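Local coordinates for kelch repeat and BTB domain-containing protein A55 (Vaccinia virus WR, PDB 6I2M) that probably acts as a substrate-specific adapter of CUL3-containing E3 ubiquitin ligases, with the BTB domain binding CUL3 and the kelch repeats thought to recruit host targets, at residues L84-N88 / D89-Y93; L101-G104 / S105-T108; I32-K36 / L37-G41; N149-R152 / L153-D156; S5-I8 / A9-G13. One frame throughout, in Å; residues are numbered along the deposited sequence.

Contact 1: L84-N88 / D89-Y93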
loop_
_atom_site.group_PDB
_atom_site.type_symbol
_atom_site.label_atom_id
_atom_site.label_comp_id
_atom_site.label_asym_id
_atom_site.label_seq_id
_atom_site.Cartn_x
_atom_site.Cartn_y
_atom_site.Cartn_z
ATOM N N LEU A 84 4.168 13.135 5.460
ATOM C CA LEU A 84 3.959 14.129 6.512
ATOM C C LEU A 84 4.925 15.315 6.415
ATOM O O LEU A 84 6.142 15.133 6.501
ATOM C CB LEU A 84 4.029 13.459 7.898
ATOM C CG LEU A 84 3.160 14.051 9.014
ATOM C CD1 LEU A 84 1.672 13.802 8.765
ATOM C CD2 LEU A 84 3.528 13.448 10.353
ATOM N N SER A 85 4.370 16.529 6.220
ATOM C CA SER A 85 5.130 17.779 6.121
ATOM C C SER A 85 5.383 18.326 7.536
ATOM O O SER A 85 4.700 19.246 7.996
ATOM C CB SER A 85 4.393 18.790 5.245
ATOM O OG SER A 85 4.174 18.281 3.939
ATOM N N LEU A 86 6.356 17.714 8.229
ATOM C CA LEU A 86 6.736 18.021 9.609
ATOM C C LEU A 86 7.407 19.389 9.772
ATOM O O LEU A 86 8.363 19.699 9.057
ATOM C CB LEU A 86 7.655 16.918 10.174
ATOM C CG LEU A 86 7.132 15.480 10.120
ATOM C CD1 LEU A 86 8.129 14.566 9.436
ATOM C CD2 LEU A 86 6.821 14.962 11.504
ATOM N N THR A 87 6.900 20.197 10.724
ATOM C CA THR A 87 7.421 21.520 11.107
ATOM C C THR A 87 7.388 21.649 12.632
ATOM O O THR A 87 6.478 21.113 13.265
ATOM C CB THR A 87 6.674 22.680 10.417
ATOM O OG1 THR A 87 5.265 22.515 10.560
ATOM C CG2 THR A 87 7.045 22.839 8.949
ATOM N N ASN A 88 8.367 22.373 13.214
ATOM C CA ASN A 88 8.547 22.594 14.659
ATOM C C ASN A 88 7.272 22.997 15.431
ATOM O O ASN A 88 7.160 22.674 16.616
ATOM C CB ASN A 88 9.662 23.623 14.902
ATOM C CG ASN A 88 10.090 23.769 16.345
ATOM O OD1 ASN A 88 10.544 22.817 16.991
ATOM N ND2 ASN A 88 9.961 24.973 16.880
ATOM N N ASP A 89 6.325 23.685 14.767
ATOM C CA ASP A 89 5.084 24.152 15.387
ATOM C C ASP A 89 3.961 23.106 15.443
ATOM O O ASP A 89 3.246 23.060 16.446
ATOM C CB ASP A 89 4.588 25.443 14.715
ATOM C CG ASP A 89 5.548 26.612 14.843
ATOM O OD1 ASP A 89 5.699 27.136 15.969
ATOM O OD2 ASP A 89 6.142 27.006 13.817
ATOM N N ASN A 90 3.793 22.281 14.385
ATOM C CA ASN A 90 2.718 21.281 14.336
ATOM C C ASN A 90 3.082 19.904 14.925
ATOM O O ASN A 90 2.174 19.195 15.364
ATOM C CB ASN A 90 2.143 21.126 12.914
ATOM C CG ASN A 90 3.086 20.657 11.824
ATOM O OD1 ASN A 90 4.054 19.920 12.045
ATOM N ND2 ASN A 90 2.790 21.047 10.595
ATOM N N VAL A 91 4.387 19.531 14.943
ATOM C CA VAL A 91 4.892 18.234 15.448
ATOM C C VAL A 91 4.474 17.937 16.900
ATOM O O VAL A 91 4.304 16.768 17.256
ATOM C CB VAL A 91 6.422 18.036 15.263
ATOM C CG1 VAL A 91 6.776 17.844 13.795
ATOM C CG2 VAL A 91 7.238 19.168 15.889
ATOM N N LYS A 92 4.310 18.992 17.717
ATOM C CA LYS A 92 3.891 18.936 19.116
ATOM C C LYS A 92 2.474 18.347 19.222
ATOM O O LYS A 92 2.218 17.517 20.096
ATOM C CB LYS A 92 3.931 20.356 19.710
ATOM C CG LYS A 92 3.957 20.420 21.229
ATOM C CD LYS A 92 3.986 21.863 21.714
ATOM C CE LYS A 92 3.973 21.962 23.218
ATOM N NZ LYS A 92 3.991 23.374 23.679
ATOM N N TYR A 93 1.574 18.753 18.307
ATOM C CA TYR A 93 0.177 18.314 18.282
ATOM C C TYR A 93 -0.046 17.023 17.485
ATOM O O TYR A 93 -0.965 16.273 17.819
ATOM C CB TYR A 93 -0.747 19.445 17.795
ATOM C CG TYR A 93 -0.568 20.742 18.561
ATOM C CD1 TYR A 93 -1.156 20.926 19.809
ATOM C CD2 TYR A 93 0.202 21.779 18.041
ATOM C CE1 TYR A 93 -0.983 22.111 20.522
ATOM C CE2 TYR A 93 0.382 22.969 18.746
ATOM C CZ TYR A 93 -0.213 23.131 19.986
ATOM O OH TYR A 93 -0.041 24.303 20.683
#
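The turn by which the chain enters helix 91-101 of the BTB domain is built on T87 and N90, three residues apart, with V91, four residues after T87, bonding back to its carbonyl. N90 turns its amide back toward the preceding loop: OD1 receives the backbone N of T87 at 3.1 Å, with the donor tilted 32° from the carbonyl plane. That bond depends on chi1 of N90 (61°), which places CG between its own backbone N and carbonyl carbon and turns the amide back to the T87 backbone N. The other branch of the amide, ND2, lies 2.9 Å from T87 OG1, but the angle is too poor for a hydrogen bond, and OD1 is the atom that grips. In the return direction T87 O accepts the backbone N of V91 at 3.1 Å, with the donor nearly in line with C=O, and takes a weak bond from the backbone N of N90. The two methyls of V91 embrace the same oxygen, CG1 at 3.3 Å and CG2 at 3.4 Å from T87 O. V91 CG1 also meets L86 CD2 at 3.7 Å, the two side chains running about perpendicular, and both lean on Y113 of helix 104-116. With N90 OD1 taking the backbone N three residues before it while T87 O takes V91 N, the turn resembles one half of a capping box at a helix start.

Contact 2: L101-G104 / S105-T108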
loop_
_atom_site.group_PDB
_atom_site.type_symbol
_atom_site.label_atom_id
_atom_site.label_comp_id
_atom_site.label_asym_id
_atom_site.label_seq_id
_atom_site.Cartn_x
_atom_site.Cartn_y
_atom_site.Cartn_z
ATOM N N LEU A 101 -4.308 7.600 19.022
ATOM C CA LEU A 101 -4.764 6.686 17.970
ATOM C C LEU A 101 -3.838 5.471 17.786
ATOM O O LEU A 101 -4.209 4.517 17.102
ATOM C CB LEU A 101 -4.990 7.435 16.642
ATOM C CG LEU A 101 -6.119 8.478 16.628
ATOM C CD1 LEU A 101 -5.905 9.495 15.526
ATOM C CD2 LEU A 101 -7.494 7.824 16.499
ATOM N N GLN A 102 -2.648 5.508 18.424
ATOM C CA GLN A 102 -1.610 4.471 18.448
ATOM C C GLN A 102 -1.156 4.011 17.051
ATOM O O GLN A 102 -1.207 2.819 16.727
ATOM C CB GLN A 102 -2.016 3.282 19.340
ATOM C CG GLN A 102 -1.835 3.543 20.840
ATOM C CD GLN A 102 -0.391 3.622 21.293
ATOM O OE1 GLN A 102 0.513 2.989 20.731
ATOM N NE2 GLN A 102 -0.146 4.397 22.338
ATOM N N ILE A 103 -0.691 4.974 16.238
ATOM C CA ILE A 103 -0.137 4.724 14.907
ATOM C C ILE A 103 1.395 4.696 15.033
ATOM O O ILE A 103 2.016 5.729 15.299
ATOM C CB ILE A 103 -0.690 5.666 13.783
ATOM C CG1 ILE A 103 0.144 5.545 12.478
ATOM C CG2 ILE A 103 -0.833 7.125 14.254
ATOM C CD1 ILE A 103 -0.474 6.089 11.226
ATOM N N GLY A 104 1.963 3.497 14.900
ATOM C CA GLY A 104 3.396 3.241 15.020
ATOM C C GLY A 104 4.262 3.940 13.994
ATOM O O GLY A 104 5.366 4.392 14.313
ATOM N N SER A 105 3.756 4.027 12.752
ATOM C CA SER A 105 4.414 4.652 11.604
ATOM C C SER A 105 4.588 6.164 11.779
ATOM O O SER A 105 5.589 6.721 11.325
ATOM C CB SER A 105 3.623 4.363 10.334
ATOM O OG SER A 105 3.584 2.972 10.058
ATOM N N ALA A 106 3.614 6.819 12.434
ATOM C CA ALA A 106 3.612 8.260 12.675
ATOM C C ALA A 106 4.262 8.662 13.998
ATOM O O ALA A 106 4.850 9.742 14.066
ATOM C CB ALA A 106 2.198 8.797 12.600
ATOM N N ILE A 107 4.154 7.810 15.045
ATOM C CA ILE A 107 4.743 8.080 16.362
ATOM C C ILE A 107 6.283 8.085 16.277
ATOM O O ILE A 107 6.921 8.887 16.958
ATOM C CB ILE A 107 4.176 7.160 17.491
ATOM C CG1 ILE A 107 4.374 7.790 18.891
ATOM C CG2 ILE A 107 4.713 5.716 17.419
ATOM C CD1 ILE A 107 3.449 7.260 20.006
ATOM N N THR A 108 6.864 7.229 15.407
ATOM C CA THR A 108 8.313 7.139 15.200
ATOM C C THR A 108 8.833 8.330 14.390
ATOM O O THR A 108 9.822 8.940 14.796
ATOM C CB THR A 108 8.727 5.777 14.613
ATOM O OG1 THR A 108 7.953 5.501 13.445
ATOM C CG2 THR A 108 8.596 4.636 15.620
#
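Chi1 of I103 (168°) puts CG1 opposite its backbone N and CG2 between that N and the carbonyl carbon, with both branches against A106, while in T108 a chi1 of 52° swings OG1 back onto G104. The methyl of A106 packs against the isoleucine: its CB lies 3.8 Å from I103 CG2, equally far from CG1, and only slightly farther from CD1. I103 stands at the N-cap position, and its contribution to the first turn comes from the main chain, I103 O accepting the backbone N of I107 at 3.0 Å. The next carbonyl, G104 O, is held mainly by a side chain. T108 OG1 donates to it at 2.9 Å from within the carbonyl plane, whereas the backbone N of T108, at 3.4 Å, adds a weak bond. The hydroxyl thus reinforces a helical bond that is itself long, and its proton is spent inside its own helix. I107 CG2 lies against two successive carbonyls, 3.4 Å from G104 O and the same distance from I103 O. This is the break between two consecutive BTB helices: Q102, with positive phi, leaves helix 91-101 and packs on a basic side chain of another protein, presumably CUL3. Around the turn, I103 packs on A98 and I107 on L95 and D99 of helix 91-101, while A106 rests on L75 and Y78 of helix 69-79, whose Y78 hydroxyl also bonds to S105 O. S105 and T108 face N3 and M1 of the second subunit, so the start of helix 104-116 adjoins two helices of its own chain and the N terminus of its partner.

Contact 3: I32-K36 / L37-G41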
loop_
_atom_site.group_PDB
_atom_site.type_symbol
_atom_site.label_atom_id
_atom_site.label_comp_id
_atom_site.label_asym_id
_atom_site.label_seq_id
_atom_site.Cartn_x
_atom_site.Cartn_y
_atom_site.Cartn_z
ATOM N N ILE A 32 -14.287 14.171 7.697
ATOM C CA ILE A 32 -13.271 13.497 6.875
ATOM C C ILE A 32 -13.786 12.098 6.515
ATOM O O ILE A 32 -14.028 11.286 7.410
ATOM C CB ILE A 32 -11.862 13.434 7.547
ATOM C CG1 ILE A 32 -11.419 14.796 8.133
ATOM C CG2 ILE A 32 -10.810 12.881 6.566
ATOM C CD1 ILE A 32 -10.525 14.694 9.376
ATOM N N ASN A 33 -13.950 11.827 5.209
ATOM C CA ASN A 33 -14.421 10.539 4.701
ATOM C C ASN A 33 -13.246 9.634 4.334
ATOM O O ASN A 33 -12.342 10.056 3.608
ATOM C CB ASN A 33 -15.368 10.727 3.512
ATOM C CG ASN A 33 -16.710 11.301 3.890
ATOM O OD1 ASN A 33 -17.594 10.601 4.399
ATOM N ND2 ASN A 33 -16.898 12.587 3.640
ATOM N N ALA A 34 -13.253 8.396 4.854
ATOM C CA ALA A 34 -12.204 7.403 4.617
ATOM C C ALA A 34 -12.765 5.971 4.548
ATOM O O ALA A 34 -13.985 5.786 4.504
ATOM C CB ALA A 34 -11.133 7.509 5.698
ATOM N N HIS A 35 -11.869 4.966 4.518
ATOM C CA HIS A 35 -12.213 3.544 4.464
ATOM C C HIS A 35 -11.838 2.867 5.787
ATOM O O HIS A 35 -10.755 3.128 6.321
ATOM C CB HIS A 35 -11.503 2.864 3.280
ATOM C CG HIS A 35 -11.697 3.575 1.975
ATOM N ND1 HIS A 35 -10.965 4.705 1.654
ATOM C CD2 HIS A 35 -12.541 3.300 0.956
ATOM C CE1 HIS A 35 -11.383 5.077 0.456
ATOM N NE2 HIS A 35 -12.334 4.264 -0.003
ATOM N N LYS A 36 -12.744 2.013 6.317
ATOM C CA LYS A 36 -12.581 1.274 7.580
ATOM C C LYS A 36 -11.318 0.412 7.620
ATOM O O LYS A 36 -10.629 0.385 8.640
ATOM C CB LYS A 36 -13.810 0.393 7.861
ATOM C CG LYS A 36 -15.000 1.143 8.433
ATOM C CD LYS A 36 -16.106 0.178 8.817
ATOM C CE LYS A 36 -17.368 0.890 9.226
ATOM N NZ LYS A 36 -18.423 -0.069 9.640
ATOM N N LEU A 37 -11.031 -0.292 6.510
ATOM C CA LEU A 37 -9.892 -1.193 6.331
ATOM C C LEU A 37 -8.539 -0.467 6.375
ATOM O O LEU A 37 -7.617 -0.948 7.037
ATOM C CB LEU A 37 -10.074 -1.969 5.008
ATOM C CG LEU A 37 -8.900 -2.780 4.464
ATOM C CD1 LEU A 37 -8.761 -4.115 5.184
ATOM C CD2 LEU A 37 -9.065 -3.011 2.987
ATOM N N ILE A 38 -8.429 0.677 5.664
ATOM C CA ILE A 38 -7.219 1.504 5.562
ATOM C C ILE A 38 -6.816 2.091 6.928
ATOM O O ILE A 38 -5.645 1.997 7.300
ATOM C CB ILE A 38 -7.365 2.589 4.441
ATOM C CG1 ILE A 38 -7.774 1.979 3.068
ATOM C CG2 ILE A 38 -6.124 3.483 4.309
ATOM C CD1 ILE A 38 -6.765 0.948 2.369
ATOM N N LEU A 39 -7.785 2.660 7.676
ATOM C CA LEU A 39 -7.557 3.239 9.006
ATOM C C LEU A 39 -7.157 2.182 10.041
ATOM O O LEU A 39 -6.380 2.482 10.947
ATOM C CB LEU A 39 -8.796 4.007 9.496
ATOM C CG LEU A 39 -9.108 5.342 8.817
ATOM C CD1 LEU A 39 -10.553 5.725 9.031
ATOM C CD2 LEU A 39 -8.204 6.458 9.330
ATOM N N SER A 40 -7.686 0.953 9.904
ATOM C CA SER A 40 -7.407 -0.170 10.803
ATOM C C SER A 40 -6.014 -0.779 10.598
ATOM O O SER A 40 -5.450 -1.344 11.539
ATOM C CB SER A 40 -8.484 -1.239 10.663
ATOM O OG SER A 40 -9.734 -0.748 11.118
ATOM N N GLY A 41 -5.480 -0.648 9.383
ATOM C CA GLY A 41 -4.167 -1.161 9.003
ATOM C C GLY A 41 -2.993 -0.422 9.618
ATOM O O GLY A 41 -2.013 -1.054 10.026
#
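Strand 30-34 gives way to helix 36-42 within two residues: A34 is still extended, H35 occupies the N-cap position with psi 136°, and K36 already has helical backbone angles. Two carbonyls then open the helix. H35 O receives the backbone N of L39 at 3.3 Å along a nearly straight N-H line (170°), and K36 O is gripped twice by S40. S40 OG donates at 2.9 Å and S40 N at 3.3 Å, from opposite faces of the carbonyl plane. With chi1 -66° OG lies beside its own backbone N, and the buried hydroxyl spends its proton on K36 O. The apolar contacts follow the same spacing. A34 CB meets L39 CD1 at 3.8 Å, linking the last strand residue to the helix, and that same CD1 methyl also rests near H35 O. H35 CB touches I38 CG1, again at 3.8 Å, while its imidazole leads off elsewhere: ND1 bonds the hydroxyl of Y80 and NE2 the carbonyl of R19, so both ring nitrogens have partners in the fold. K36 adds another tie to the strand side through its backbone N, bonded to the carboxylate of D22. From the second subunit, L37 packs on H35 and I38, H35 on L37, and F20 on S40. A short helix springing straight from the end of a beta hairpin and packing across the interface is characteristic of the dimeric BTB/POZ fold.

Contact 4: N149-R152 / L153-D156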
loop_
_atom_site.group_PDB
_atom_site.type_symbol
_atom_site.label_atom_id
_atom_site.label_comp_id
_atom_site.label_asym_id
_atom_site.label_seq_id
_atom_site.Cartn_x
_atom_site.Cartn_y
_atom_site.Cartn_z
ATOM N N ASN A 149 22.421 23.870 28.031
ATOM C CA ASN A 149 22.171 25.248 27.591
ATOM C C ASN A 149 21.486 26.081 28.701
ATOM O O ASN A 149 20.838 27.089 28.407
ATOM C CB ASN A 149 21.330 25.253 26.300
ATOM C CG ASN A 149 21.994 24.602 25.112
ATOM O OD1 ASN A 149 22.994 25.093 24.576
ATOM N ND2 ASN A 149 21.439 23.489 24.661
ATOM N N ILE A 150 21.673 25.669 29.974
ATOM C CA ILE A 150 21.098 26.253 31.196
ATOM C C ILE A 150 21.295 27.785 31.313
ATOM O O ILE A 150 20.307 28.494 31.514
ATOM C CB ILE A 150 21.586 25.488 32.473
ATOM C CG1 ILE A 150 20.943 26.051 33.768
ATOM C CG2 ILE A 150 23.125 25.407 32.577
ATOM C CD1 ILE A 150 20.898 25.082 34.958
ATOM N N LEU A 151 22.539 28.288 31.174
ATOM C CA LEU A 151 22.847 29.717 31.308
ATOM C C LEU A 151 22.344 30.574 30.138
ATOM O O LEU A 151 22.215 31.790 30.289
ATOM C CB LEU A 151 24.348 29.949 31.570
ATOM C CG LEU A 151 24.907 29.409 32.900
ATOM C CD1 LEU A 151 26.408 29.573 32.963
ATOM C CD2 LEU A 151 24.262 30.084 34.109
ATOM N N ARG A 152 22.044 29.944 28.991
ATOM C CA ARG A 152 21.499 30.618 27.812
ATOM C C ARG A 152 19.975 30.708 27.932
ATOM O O ARG A 152 19.369 31.637 27.396
ATOM C CB ARG A 152 21.852 29.841 26.536
ATOM C CG ARG A 152 23.292 29.988 26.075
ATOM C CD ARG A 152 23.544 29.101 24.876
ATOM N NE ARG A 152 24.888 29.277 24.328
ATOM C CZ ARG A 152 25.382 28.567 23.318
ATOM N NH1 ARG A 152 24.651 27.622 22.739
ATOM N NH2 ARG A 152 26.615 28.793 22.882
ATOM N N LEU A 153 19.365 29.726 28.628
ATOM C CA LEU A 153 17.920 29.595 28.812
ATOM C C LEU A 153 17.332 30.393 29.982
ATOM O O LEU A 153 16.122 30.623 29.989
ATOM C CB LEU A 153 17.526 28.112 28.927
ATOM C CG LEU A 153 17.598 27.301 27.632
ATOM C CD1 LEU A 153 17.640 25.819 27.920
ATOM C CD2 LEU A 153 16.449 27.640 26.700
ATOM N N ILE A 154 18.165 30.828 30.955
ATOM C CA ILE A 154 17.706 31.619 32.111
ATOM C C ILE A 154 17.193 33.011 31.687
ATOM O O ILE A 154 16.388 33.613 32.400
ATOM C CB ILE A 154 18.742 31.702 33.270
ATOM C CG1 ILE A 154 20.091 32.307 32.812
ATOM C CG2 ILE A 154 18.923 30.341 33.952
ATOM C CD1 ILE A 154 20.891 33.022 33.897
ATOM N N ASN A 155 17.650 33.496 30.514
ATOM C CA ASN A 155 17.269 34.784 29.927
ATOM C C ASN A 155 16.205 34.623 28.820
ATOM O O ASN A 155 15.637 35.623 28.373
ATOM C CB ASN A 155 18.508 35.508 29.388
ATOM C CG ASN A 155 19.590 35.720 30.420
ATOM O OD1 ASN A 155 19.492 36.587 31.296
ATOM N ND2 ASN A 155 20.649 34.930 30.336
ATOM N N ASP A 156 15.936 33.367 28.394
ATOM C CA ASP A 156 14.962 33.010 27.355
ATOM C C ASP A 156 13.518 33.310 27.793
ATOM O O ASP A 156 13.227 33.323 28.992
ATOM C CB ASP A 156 15.126 31.527 26.958
ATOM C CG ASP A 156 14.399 31.101 25.695
ATOM O OD1 ASP A 156 14.680 31.679 24.621
ATOM O OD2 ASP A 156 13.562 30.175 25.777
#
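A single turn of helix, 150-153, runs from N149 at its N-cap position into a loosening backbone within the BACK domain, where N149 O accepts the backbone N of L153 at 3.0 Å, nearly in line with C=O, while the bonds received by I150 O from L153 N and I154 N are weak. The side chain of L153 wraps the same N149 carbonyl, its CG 3.3 Å and CD1 3.5 Å from N149 O, and CD1 continues to N149 CB. The asparagine amide takes no part in capping the turn; ND2 instead bonds back to the carbonyl of T145. On the next carbonyl but one, I154 fits in a different way. Its chi1 of 58° sets CG1 between the backbone N and carbonyl carbon, which brings CG1 over L151 O, while CG2 approaches I150 O at 3.4 Å. L153 faces C123 and I124 of helix 120-132, whereas I150, L151 and I154 lean on I187 of helix 184-195, so the turn is wedged between two neighbours. Beyond I154, N155 sends OD1 to the ammonium group of K190 and leaves ND2 3.5 Å from L151 O.

Contact 5: S5-I8 / A9-G13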
loop_
_atom_site.group_PDB
_atom_site.type_symbol
_atom_site.label_atom_id
_atom_site.label_comp_id
_atom_site.label_asym_id
_atom_site.label_seq_id
_atom_site.Cartn_x
_atom_site.Cartn_y
_atom_site.Cartn_z
ATOM N N SER A 5 3.104 1.404 -3.574
ATOM C CA SER A 5 3.025 2.866 -3.658
ATOM C C SER A 5 2.043 3.319 -4.745
ATOM O O SER A 5 1.436 4.383 -4.613
ATOM C CB SER A 5 4.406 3.461 -3.915
ATOM O OG SER A 5 5.320 3.110 -2.888
ATOM N N GLU A 6 1.896 2.516 -5.815
ATOM C CA GLU A 6 0.980 2.790 -6.926
ATOM C C GLU A 6 -0.463 2.509 -6.504
ATOM O O GLU A 6 -1.352 3.291 -6.838
ATOM C CB GLU A 6 1.343 1.943 -8.156
ATOM C CG GLU A 6 2.601 2.394 -8.880
ATOM C CD GLU A 6 3.208 1.385 -9.838
ATOM O OE1 GLU A 6 2.449 0.593 -10.444
ATOM O OE2 GLU A 6 4.451 1.394 -9.990
ATOM N N LEU A 7 -0.687 1.394 -5.769
ATOM C CA LEU A 7 -1.996 0.950 -5.277
ATOM C C LEU A 7 -2.626 1.944 -4.290
ATOM O O LEU A 7 -3.812 2.252 -4.423
ATOM C CB LEU A 7 -1.888 -0.461 -4.657
ATOM C CG LEU A 7 -3.173 -1.082 -4.087
ATOM C CD1 LEU A 7 -4.025 -1.703 -5.173
ATOM C CD2 LEU A 7 -2.856 -2.114 -3.043
ATOM N N ILE A 8 -1.835 2.441 -3.314
ATOM C CA ILE A 8 -2.273 3.402 -2.292
ATOM C C ILE A 8 -2.685 4.755 -2.921
ATOM O O ILE A 8 -3.576 5.423 -2.391
ATOM C CB ILE A 8 -1.221 3.540 -1.145
ATOM C CG1 ILE A 8 -1.828 4.206 0.115
ATOM C CG2 ILE A 8 0.081 4.234 -1.602
ATOM C CD1 ILE A 8 -1.025 4.018 1.398
ATOM N N ALA A 9 -2.059 5.127 -4.060
ATOM C CA ALA A 9 -2.347 6.357 -4.799
ATOM C C ALA A 9 -3.737 6.303 -5.440
ATOM O O ALA A 9 -4.419 7.328 -5.493
ATOM C CB ALA A 9 -1.285 6.588 -5.864
ATOM N N VAL A 10 -4.158 5.107 -5.907
ATOM C CA VAL A 10 -5.475 4.873 -6.516
ATOM C C VAL A 10 -6.549 4.877 -5.408
ATOM O O VAL A 10 -7.633 5.429 -5.613
ATOM C CB VAL A 10 -5.520 3.587 -7.399
ATOM C CG1 VAL A 10 -6.826 3.498 -8.184
ATOM C CG2 VAL A 10 -4.332 3.526 -8.357
ATOM N N ILE A 11 -6.223 4.293 -4.228
ATOM C CA ILE A 11 -7.091 4.236 -3.039
ATOM C C ILE A 11 -7.328 5.666 -2.508
ATOM O O ILE A 11 -8.464 6.007 -2.164
ATOM C CB ILE A 11 -6.531 3.244 -1.967
ATOM C CG1 ILE A 11 -6.551 1.790 -2.500
ATOM C CG2 ILE A 11 -7.286 3.343 -0.627
ATOM C CD1 ILE A 11 -5.589 0.815 -1.806
ATOM N N ASN A 12 -6.267 6.507 -2.502
ATOM C CA ASN A 12 -6.335 7.915 -2.090
ATOM C C ASN A 12 -7.153 8.724 -3.106
ATOM O O ASN A 12 -7.792 9.707 -2.732
ATOM C CB ASN A 12 -4.931 8.510 -1.920
ATOM C CG ASN A 12 -4.895 9.901 -1.319
ATOM O OD1 ASN A 12 -5.525 10.193 -0.294
ATOM N ND2 ASN A 12 -4.134 10.788 -1.942
ATOM N N GLY A 13 -7.125 8.284 -4.367
ATOM C CA GLY A 13 -7.889 8.872 -5.462
ATOM C C GLY A 13 -9.368 8.570 -5.317
ATOM O O GLY A 13 -10.207 9.410 -5.650
#
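I11 looks back from its turn of helix 4-17 onto L7, one turn earlier in the first helix of the chain, at the N-terminal end of the BTB part. Its CB starts between two carbonyls, 3.7 Å from I8 O and 3.8 Å from L7 O. A chi1 of -65° then turns CG1 beside the backbone N, and this carbon lies against L7 O. At the tip CD1 continues over the same oxygen, at 3.5 Å, and comes to rest on L7 CG at 3.8 Å, the leucine and isoleucine chains meeting at a slant with L7 CD2 a little farther off. The remaining branch, CG2, packs on I38 CD1 of helix 36-42 in the same chain. An apolar side chain thus overlies a carbonyl that is already used: L7 O accepts the backbone N of I11 at 3.2 Å, from a donor in the carbonyl plane, and a weak bond from the backbone N of V10. V10 repeats the theme one residue earlier, its CG2 touching E6 O. Residues of this helix also meet the second subunit, where L7 packs on I38, V10 on G41 and I8 on S4, so helix 4-17 forms part of the interface between the two copies. The next bond along is the shorter one: the backbone N of N12 reaches I8 O at 2.9 Å, tilted 29° from the carbonyl plane, with N12 CB 3.4 Å from that oxygen.

From the N terminus the chain passes contact 5, contact 3, contact 1, contact 2 and contact 4 in series; none nests within or crosses another, and each joins residues three to five apart round a turn. Contact 5 lies within the first helix and touches contact 3, which turns strand 30-34 into helix 36-42, through I11 CG2 and I38 CD1. Contact 1 closes the loop after helix 69-79, and contact 2 joins helix 91-101 to helix 104-116, their centres about 14 Å apart. Contacts 2, 3 and 5 all reach the second subunit, so the dimer face gathers parts distant in sequence. Contact 4 stands apart in the BACK region, its centre about 46 Å from that of contact 3.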